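Local coordinates for Cj0977 (Campylobacter jejuni, PDB 3BNV), which is of unknown biochemical function but acts as a nonflagellar virulence factor under sigma28 control and adopts a hot-dog fold, at residues L26-L31 / A74-Q79; D43-K48 / A80-E85; S87-S92 / G137-V142. All coordinates share one frame; numbering follows the deposited sequence.

Interaction 1. Residues L26-L31 / A74-Q79; sequences LTCPEL and ANYVAQ
Tyr76, the residue that loses most surface here, meets Leu31 through one face of its ring. Leu31 CD1 lies 3.7 Å from the centroid of the Tyr76 ring and 22° off the ring normal, which defines a CH-pi contact; it is displaced toward the rim, with Tyr76 CD2 the nearest ring atom. The Leu31 and Tyr76 side chains run antiparallel past one another. With CG anti to the backbone N (chi1 -175°), Tyr76 swings its ring off the helix toward the loop, where Cys28 CB approaches Tyr76 CE2 obliquely at 4.0 Å.

One helical turn later, Gln79 faces Thr27 and Cys28. Its chain is extended beyond CG and crosses the Thr27 side chain at about a right angle, with Thr27 OG1 3.6 Å from Gln79 CB. Cys28 SG sits 3.4 Å from Gln79 NE2. The helix is the central one of a hot-dog fold, 67-82, wrapped by the antiparallel sheet; residues 26-31 belong to the connection between helices 15-22 and 33-36 and lie against a side of it. Within that connection a type I turn from Cys28 to Leu31, closed by Leu31 N to Cys28 O at 3.2 Å, delivers both side chains to the ring.

The Gln79 amide is held firmly at OE1, by Ser87 OG on strand 87-96, and only weakly at NE2, by Asn75 OD1 at 3.5 Å. Phe66 of the second subunit packs on Cys28, Asn75 and Gln79, placing this buried contact beside the dimer interface.

Interaction 2. Residues D43-K48 / A80-E85; sequences DKNYAK and ASINKE
Ala47 CB points at the end of the helix, 3.6 Å from Ser81 N and 3.8 Å from Ala80 CB, and small side chains on both partners let the backbones come close: the CA atoms of Tyr46 and Ser81 are 4.3 Å apart. Ser81 answers with CB, which rests against the Tyr46 backbone, 3.9 Å from Tyr46 N. The Ser81 carbonyl is the polar centre of the contact. Asn45 CA lies 3.3 Å from Ser81 O, and a water links the two segments by accepting from Asn45 N at 2.8 Å and donating to Ser81 O at 3.3 Å; its bond to Asn45 OD1 is weak.

The next shell sets these groups in place. A type II turn from Asp43 to Tyr46, with Asn45 at positive phi (66°), joins two antiparallel strands in a tight beta hairpin. Its ends are paired by Asp43 N to Tyr46 O at 3.0 Å and by the reciprocal bond from Tyr46 N to Asp43 O. On the helix side, Ser81 OG lies between its own backbone N and carbonyl carbon (chi1 72°) and bonds back to Ala78 O, while Asn83, with positive phi, leaves the helical path. The amide oxygen of Asn45 has its stronger partner in Arg121.

Farther out, the contact sets the C-terminal end of helix 67-82 against the hairpin of strands 38-43 and 46-52: Ala80 touches Ile39 on the first, Ser81 reaches Ala110 and Val123 on strands 105-112 and 120-129, and Asn45 and Ala47 carry the sheet on through backbone bonds to Ala112 and Ala110.

Interaction 3. Residues S87-S92 / G137-V142; sequences SVIIGS and GTIQVV
Ile89 and Ile139 cross obliquely on the helix side of the sheet, CG2 to CG2 at 3.8 Å, and Val141 shares that face. Ile89 packs there on Phe71, Asn75 and Gln79 of helix 67-82. Ser92 continues the row, its CB 4.0 Å from Ile139 CG1. On the other face, Val88, Val142 and Gln140 project together. Ile90 leans toward this group: its CD1 meets Val142 CG2 at 3.7 Å, and its CG1 lies 3.8 Å from Gln140 CB. With CG beside the backbone N (chi1 -69°) and the chain extended, Gln140 passes alongside Gly91; its NE2 bonds weakly to Asp122.

The backbone bonds show a change of register partway along the pair. Val88 and Val142 exchange two bonds, each 2.9 Å, and Ile89 faces Val141 as a non-hydrogen-bonded pair. Then two residues, Ile90 and Gly91, stand opposite one, Gln140, which makes a beta bulge: Gln140 O accepts from Ile90 N at 2.9 Å, while Gln140 N donates to Gly91 O at 2.9 Å and 176°. Ile90 departs from the extended conformation of its neighbours. The N-to-C directions of the two short strand segments make an angle of 140°, antiparallel but strongly twisted.

Ile89 N bonds to Asp67 of the second subunit, and Gly91 and Ser92 pair with a strand of that chain. A strand outermost in its own chain thereby joins the two sheets into one across the interface, an arrangement characteristic of hot-dog fold dimers.

Overall arrangement
Interactions 1 and 2 use helix 67-82; interaction 3 lies in the sheet that wraps it. The first two take successive parts of this helix, their centres about 9 Å apart, and their segments alternate along the chain; Leu26 N and Asn83 OD1 link them in a probable hydrogen bond. Interaction 3 follows both in sequence, on strand 87-96 after the helix, with its centre about 11 Å from that of interaction 1 and about 13 Å from that of interaction 2. Interactions 2 and 3 reach opposite ends of the strand order in the same sheet. Interactions 1 and 3 both touch the second subunit, tying the helix packing to the dimer.

Interaction 1. Residues L26-L31 / A74-Q79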
# COMPACT_ATOMS: atom_id res chain seq x y z
N LEU A 26 12.66 3.25 -15.34
CA LEU A 26 11.62 3.66 -16.28
C LEU A 26 10.25 3.66 -15.61
O LEU A 26 9.32 4.32 -16.08
CB LEU A 26 11.60 2.76 -17.53
CG LEU A 26 12.73 2.88 -18.56
CD1 LEU A 26 12.77 1.70 -19.52
CD2 LEU A 26 12.62 4.17 -19.34
N THR A 27 10.13 2.92 -14.51
CA THR A 27 8.84 2.70 -13.86
C THR A 27 8.53 3.76 -12.82
O THR A 27 9.42 4.23 -12.14
CB THR A 27 8.79 1.31 -13.18
OG1 THR A 27 7.45 1.00 -12.76
CG2 THR A 27 9.68 1.29 -11.98
N CYS A 28 7.27 4.13 -12.69
CA CYS A 28 6.86 5.07 -11.64
C CYS A 28 7.75 6.32 -11.54
O CYS A 28 8.20 6.68 -10.45
CB CYS A 28 6.78 4.35 -10.29
SG CYS A 28 5.73 2.85 -10.34
N PRO A 29 7.97 7.00 -12.67
CA PRO A 29 8.94 8.09 -12.67
C PRO A 29 8.54 9.20 -11.71
O PRO A 29 9.39 10.00 -11.29
CB PRO A 29 8.87 8.61 -14.11
CG PRO A 29 7.57 8.09 -14.66
CD PRO A 29 7.31 6.81 -13.97
N GLU A 30 7.26 9.25 -11.36
CA GLU A 30 6.73 10.43 -10.69
C GLU A 30 6.37 10.13 -9.25
O GLU A 30 5.84 10.98 -8.55
CB GLU A 30 5.51 10.91 -11.46
CG GLU A 30 5.17 12.33 -11.21
CD GLU A 30 6.07 13.27 -11.98
OE1 GLU A 30 7.19 12.87 -12.36
OE2 GLU A 30 5.63 14.42 -12.21
N LEU A 31 6.65 8.91 -8.83
CA LEU A 31 6.22 8.44 -7.52
C LEU A 31 6.89 9.23 -6.40
O LEU A 31 8.07 9.56 -6.49
CB LEU A 31 6.59 6.97 -7.36
CG LEU A 31 5.62 6.03 -6.63
CD1 LEU A 31 6.42 4.84 -6.09
CD2 LEU A 31 4.85 6.72 -5.52
N ALA A 74 6.95 -2.29 -1.12
CA ALA A 74 7.04 -3.56 -1.84
C ALA A 74 6.52 -3.42 -3.28
O ALA A 74 7.08 -3.99 -4.23
CB ALA A 74 6.29 -4.61 -1.10
N ASN A 75 5.45 -2.68 -3.42
CA ASN A 75 4.85 -2.41 -4.70
C ASN A 75 5.86 -1.69 -5.61
O ASN A 75 6.04 -2.02 -6.79
CB ASN A 75 3.59 -1.60 -4.43
CG ASN A 75 2.79 -1.29 -5.68
OD1 ASN A 75 3.24 -1.49 -6.82
ND2 ASN A 75 1.60 -0.76 -5.47
N TYR A 76 6.57 -0.74 -5.05
CA TYR A 76 7.55 0.01 -5.82
C TYR A 76 8.74 -0.87 -6.24
O TYR A 76 9.05 -0.98 -7.42
CB TYR A 76 7.92 1.26 -5.04
CG TYR A 76 8.84 2.25 -5.69
CD1 TYR A 76 9.78 2.93 -4.94
CD2 TYR A 76 8.76 2.54 -7.03
CE1 TYR A 76 10.62 3.86 -5.51
CE2 TYR A 76 9.62 3.48 -7.61
CZ TYR A 76 10.54 4.13 -6.85
OH TYR A 76 11.40 5.06 -7.41
N VAL A 77 9.39 -1.52 -5.29
CA VAL A 77 10.54 -2.35 -5.64
C VAL A 77 10.17 -3.56 -6.55
O VAL A 77 10.95 -3.98 -7.39
CB VAL A 77 11.37 -2.77 -4.41
CG1 VAL A 77 10.73 -3.92 -3.69
CG2 VAL A 77 12.72 -3.18 -4.82
N ALA A 78 8.97 -4.11 -6.41
CA ALA A 78 8.52 -5.13 -7.37
C ALA A 78 8.53 -4.58 -8.79
O ALA A 78 9.05 -5.21 -9.71
CB ALA A 78 7.12 -5.62 -7.05
N GLN A 79 7.93 -3.42 -8.98
CA GLN A 79 7.93 -2.85 -10.31
C GLN A 79 9.33 -2.51 -10.76
O GLN A 79 9.65 -2.67 -11.92
CB GLN A 79 7.03 -1.63 -10.41
CG GLN A 79 5.56 -1.93 -10.17
CD GLN A 79 4.68 -0.86 -10.74
OE1 GLN A 79 4.59 -0.72 -11.95
NE2 GLN A 79 4.05 -0.07 -9.89

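Interaction 2. Residues D43-K48 / A80-E85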
# COMPACT_ATOMS: atom_id res chain seq x y z
N ASP A 43 18.83 -4.55 -11.51
CA ASP A 43 19.49 -5.46 -12.43
C ASP A 43 18.36 -6.22 -13.11
O ASP A 43 17.17 -6.07 -12.76
CB ASP A 43 20.38 -6.43 -11.64
CG ASP A 43 21.64 -6.88 -12.40
OD1 ASP A 43 22.54 -7.45 -11.74
OD2 ASP A 43 21.77 -6.68 -13.65
N LYS A 44 18.72 -7.06 -14.06
CA LYS A 44 17.74 -7.93 -14.69
C LYS A 44 16.96 -8.72 -13.63
O LYS A 44 17.56 -9.47 -12.85
CB LYS A 44 18.46 -8.90 -15.62
CG LYS A 44 17.54 -9.85 -16.33
CD LYS A 44 16.61 -9.09 -17.23
CE LYS A 44 16.26 -9.90 -18.46
NZ LYS A 44 15.17 -10.88 -18.19
N ASN A 45 15.64 -8.55 -13.59
CA ASN A 45 14.80 -9.36 -12.70
C ASN A 45 15.06 -9.12 -11.23
O ASN A 45 14.74 -9.97 -10.40
CB ASN A 45 14.98 -10.86 -12.99
CG ASN A 45 14.15 -11.33 -14.19
OD1 ASN A 45 13.12 -10.73 -14.53
ND2 ASN A 45 14.61 -12.39 -14.84
N TYR A 46 15.64 -7.97 -10.91
CA TYR A 46 16.10 -7.75 -9.55
C TYR A 46 16.07 -6.28 -9.17
O TYR A 46 16.39 -5.40 -9.98
CB TYR A 46 17.52 -8.31 -9.39
CG TYR A 46 18.13 -7.94 -8.06
CD1 TYR A 46 18.96 -6.82 -7.93
CD2 TYR A 46 17.84 -8.68 -6.93
CE1 TYR A 46 19.50 -6.48 -6.72
CE2 TYR A 46 18.37 -8.34 -5.71
CZ TYR A 46 19.20 -7.25 -5.60
OH TYR A 46 19.71 -6.93 -4.35
N ALA A 47 15.70 -6.01 -7.92
CA ALA A 47 15.79 -4.65 -7.38
C ALA A 47 15.90 -4.64 -5.85
O ALA A 47 15.38 -5.52 -5.16
CB ALA A 47 14.61 -3.82 -7.82
N LYS A 48 16.57 -3.62 -5.33
CA LYS A 48 16.74 -3.46 -3.88
C LYS A 48 16.30 -2.06 -3.48
O LYS A 48 16.62 -1.09 -4.16
CB LYS A 48 18.20 -3.66 -3.51
CG LYS A 48 18.44 -4.21 -2.12
CD LYS A 48 19.95 -4.31 -1.79
CE LYS A 48 20.21 -5.08 -0.46
NZ LYS A 48 21.57 -5.77 -0.38
N ALA A 80 10.19 -2.07 -9.85
CA ALA A 80 11.55 -1.75 -10.27
C ALA A 80 12.32 -2.99 -10.75
O ALA A 80 13.22 -2.87 -11.57
CB ALA A 80 12.28 -1.08 -9.19
N SER A 81 11.95 -4.16 -10.25
CA SER A 81 12.61 -5.40 -10.63
C SER A 81 12.33 -5.78 -12.07
O SER A 81 13.08 -6.55 -12.65
CB SER A 81 12.17 -6.55 -9.72
OG SER A 81 10.84 -6.92 -10.02
N ILE A 82 11.24 -5.28 -12.63
CA ILE A 82 10.88 -5.52 -14.02
C ILE A 82 11.31 -4.33 -14.87
O ILE A 82 11.75 -4.49 -16.00
CB ILE A 82 9.36 -5.64 -14.16
CG1 ILE A 82 8.89 -6.82 -13.31
CG2 ILE A 82 8.96 -5.79 -15.65
CD1 ILE A 82 9.82 -8.00 -13.42
N ASN A 83 11.16 -3.13 -14.33
CA ASN A 83 11.62 -1.90 -14.97
C ASN A 83 11.10 -1.64 -16.38
O ASN A 83 11.85 -1.30 -17.28
CB ASN A 83 13.15 -1.82 -15.00
CG ASN A 83 13.64 -0.39 -15.22
OD1 ASN A 83 12.91 0.55 -14.94
ND2 ASN A 83 14.85 -0.24 -15.70
N LYS A 84 9.80 -1.78 -16.56
CA LYS A 84 9.18 -1.43 -17.82
C LYS A 84 8.54 -0.06 -17.71
O LYS A 84 8.04 0.32 -16.65
CB LYS A 84 8.13 -2.46 -18.19
CG LYS A 84 8.72 -3.80 -18.58
CD LYS A 84 9.06 -3.85 -20.04
CE LYS A 84 9.85 -5.09 -20.39
NZ LYS A 84 10.18 -5.06 -21.84
N GLU A 85 8.53 0.70 -18.79
CA GLU A 85 8.00 2.04 -18.72
C GLU A 85 6.51 2.03 -18.42
O GLU A 85 6.03 2.87 -17.70
CB GLU A 85 8.25 2.80 -20.02
CG GLU A 85 7.72 4.22 -19.96
CD GLU A 85 8.17 5.03 -21.13
OE1 GLU A 85 8.10 6.28 -21.05
OE2 GLU A 85 8.58 4.40 -22.13
O HOH W 1 13.94 -7.70 -15.62

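Interaction 3. Residues S87-S92 / G137-V142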
# COMPACT_ATOMS: atom_id res chain seq x y z
N SER A 87 3.75 -0.24 -16.77
CA SER A 87 3.37 -1.42 -16.03
C SER A 87 2.46 -1.05 -14.88
O SER A 87 2.40 0.10 -14.46
CB SER A 87 4.60 -2.16 -15.51
OG SER A 87 5.18 -1.42 -14.46
N VAL A 88 1.73 -2.04 -14.40
CA VAL A 88 0.91 -1.87 -13.23
C VAL A 88 0.97 -3.17 -12.47
O VAL A 88 1.49 -4.18 -12.99
CB VAL A 88 -0.55 -1.52 -13.58
CG1 VAL A 88 -0.61 -0.32 -14.48
CG2 VAL A 88 -1.26 -2.71 -14.21
N ILE A 89 0.47 -3.16 -11.23
CA ILE A 89 0.31 -4.44 -10.53
C ILE A 89 -1.14 -4.87 -10.51
O ILE A 89 -2.02 -4.02 -10.44
CB ILE A 89 0.94 -4.44 -9.15
CG1 ILE A 89 0.10 -3.70 -8.13
CG2 ILE A 89 2.35 -3.89 -9.24
CD1 ILE A 89 0.69 -3.73 -6.71
N ILE A 90 -1.40 -6.17 -10.61
CA ILE A 90 -2.77 -6.64 -10.79
C ILE A 90 -3.22 -7.54 -9.70
O ILE A 90 -4.39 -7.89 -9.62
CB ILE A 90 -2.93 -7.39 -12.07
CG1 ILE A 90 -1.91 -8.52 -12.15
CG2 ILE A 90 -2.85 -6.44 -13.23
CD1 ILE A 90 -2.29 -9.57 -13.12
N GLY A 91 -2.28 -7.95 -8.85
CA GLY A 91 -2.60 -8.85 -7.75
C GLY A 91 -1.46 -8.93 -6.77
O GLY A 91 -0.30 -8.73 -7.14
N SER A 92 -1.77 -9.24 -5.50
CA SER A 92 -0.72 -9.49 -4.51
C SER A 92 -1.15 -10.44 -3.40
O SER A 92 -2.34 -10.58 -3.09
CB SER A 92 -0.18 -8.18 -3.91
OG SER A 92 -1.25 -7.34 -3.55
N GLY A 137 6.16 -11.21 0.41
CA GLY A 137 5.04 -11.14 -0.49
C GLY A 137 5.31 -11.46 -1.95
O GLY A 137 6.44 -11.37 -2.43
N THR A 138 4.25 -11.84 -2.65
CA THR A 138 4.32 -12.02 -4.09
C THR A 138 3.46 -10.98 -4.77
O THR A 138 2.28 -10.83 -4.43
CB THR A 138 3.77 -13.37 -4.52
OG1 THR A 138 4.51 -14.43 -3.90
CG2 THR A 138 3.93 -13.49 -6.00
N ILE A 139 4.03 -10.31 -5.75
CA ILE A 139 3.30 -9.27 -6.46
C ILE A 139 3.28 -9.53 -7.96
O ILE A 139 4.30 -9.82 -8.56
CB ILE A 139 3.91 -7.91 -6.16
CG1 ILE A 139 3.68 -7.59 -4.68
CG2 ILE A 139 3.31 -6.86 -7.02
CD1 ILE A 139 4.13 -6.22 -4.32
N GLN A 140 2.11 -9.44 -8.57
CA GLN A 140 1.99 -9.73 -9.98
C GLN A 140 2.01 -8.43 -10.78
O GLN A 140 1.14 -7.60 -10.63
CB GLN A 140 0.70 -10.51 -10.24
CG GLN A 140 0.69 -11.94 -9.70
CD GLN A 140 -0.60 -12.68 -10.09
OE1 GLN A 140 -1.71 -12.16 -9.89
NE2 GLN A 140 -0.45 -13.89 -10.67
N VAL A 141 3.04 -8.26 -11.60
CA VAL A 141 3.23 -7.07 -12.43
C VAL A 141 2.89 -7.40 -13.88
O VAL A 141 3.30 -8.41 -14.38
CB VAL A 141 4.70 -6.59 -12.42
CG1 VAL A 141 4.81 -5.28 -13.18
CG2 VAL A 141 5.26 -6.46 -11.00
N VAL A 142 2.14 -6.53 -14.55
CA VAL A 142 1.88 -6.69 -15.97
C VAL A 142 2.33 -5.44 -16.70
O VAL A 142 2.17 -4.32 -16.18
CB VAL A 142 0.39 -6.91 -16.29
CG1 VAL A 142 0.18 -6.84 -17.76
CG2 VAL A 142 -0.10 -8.26 -15.77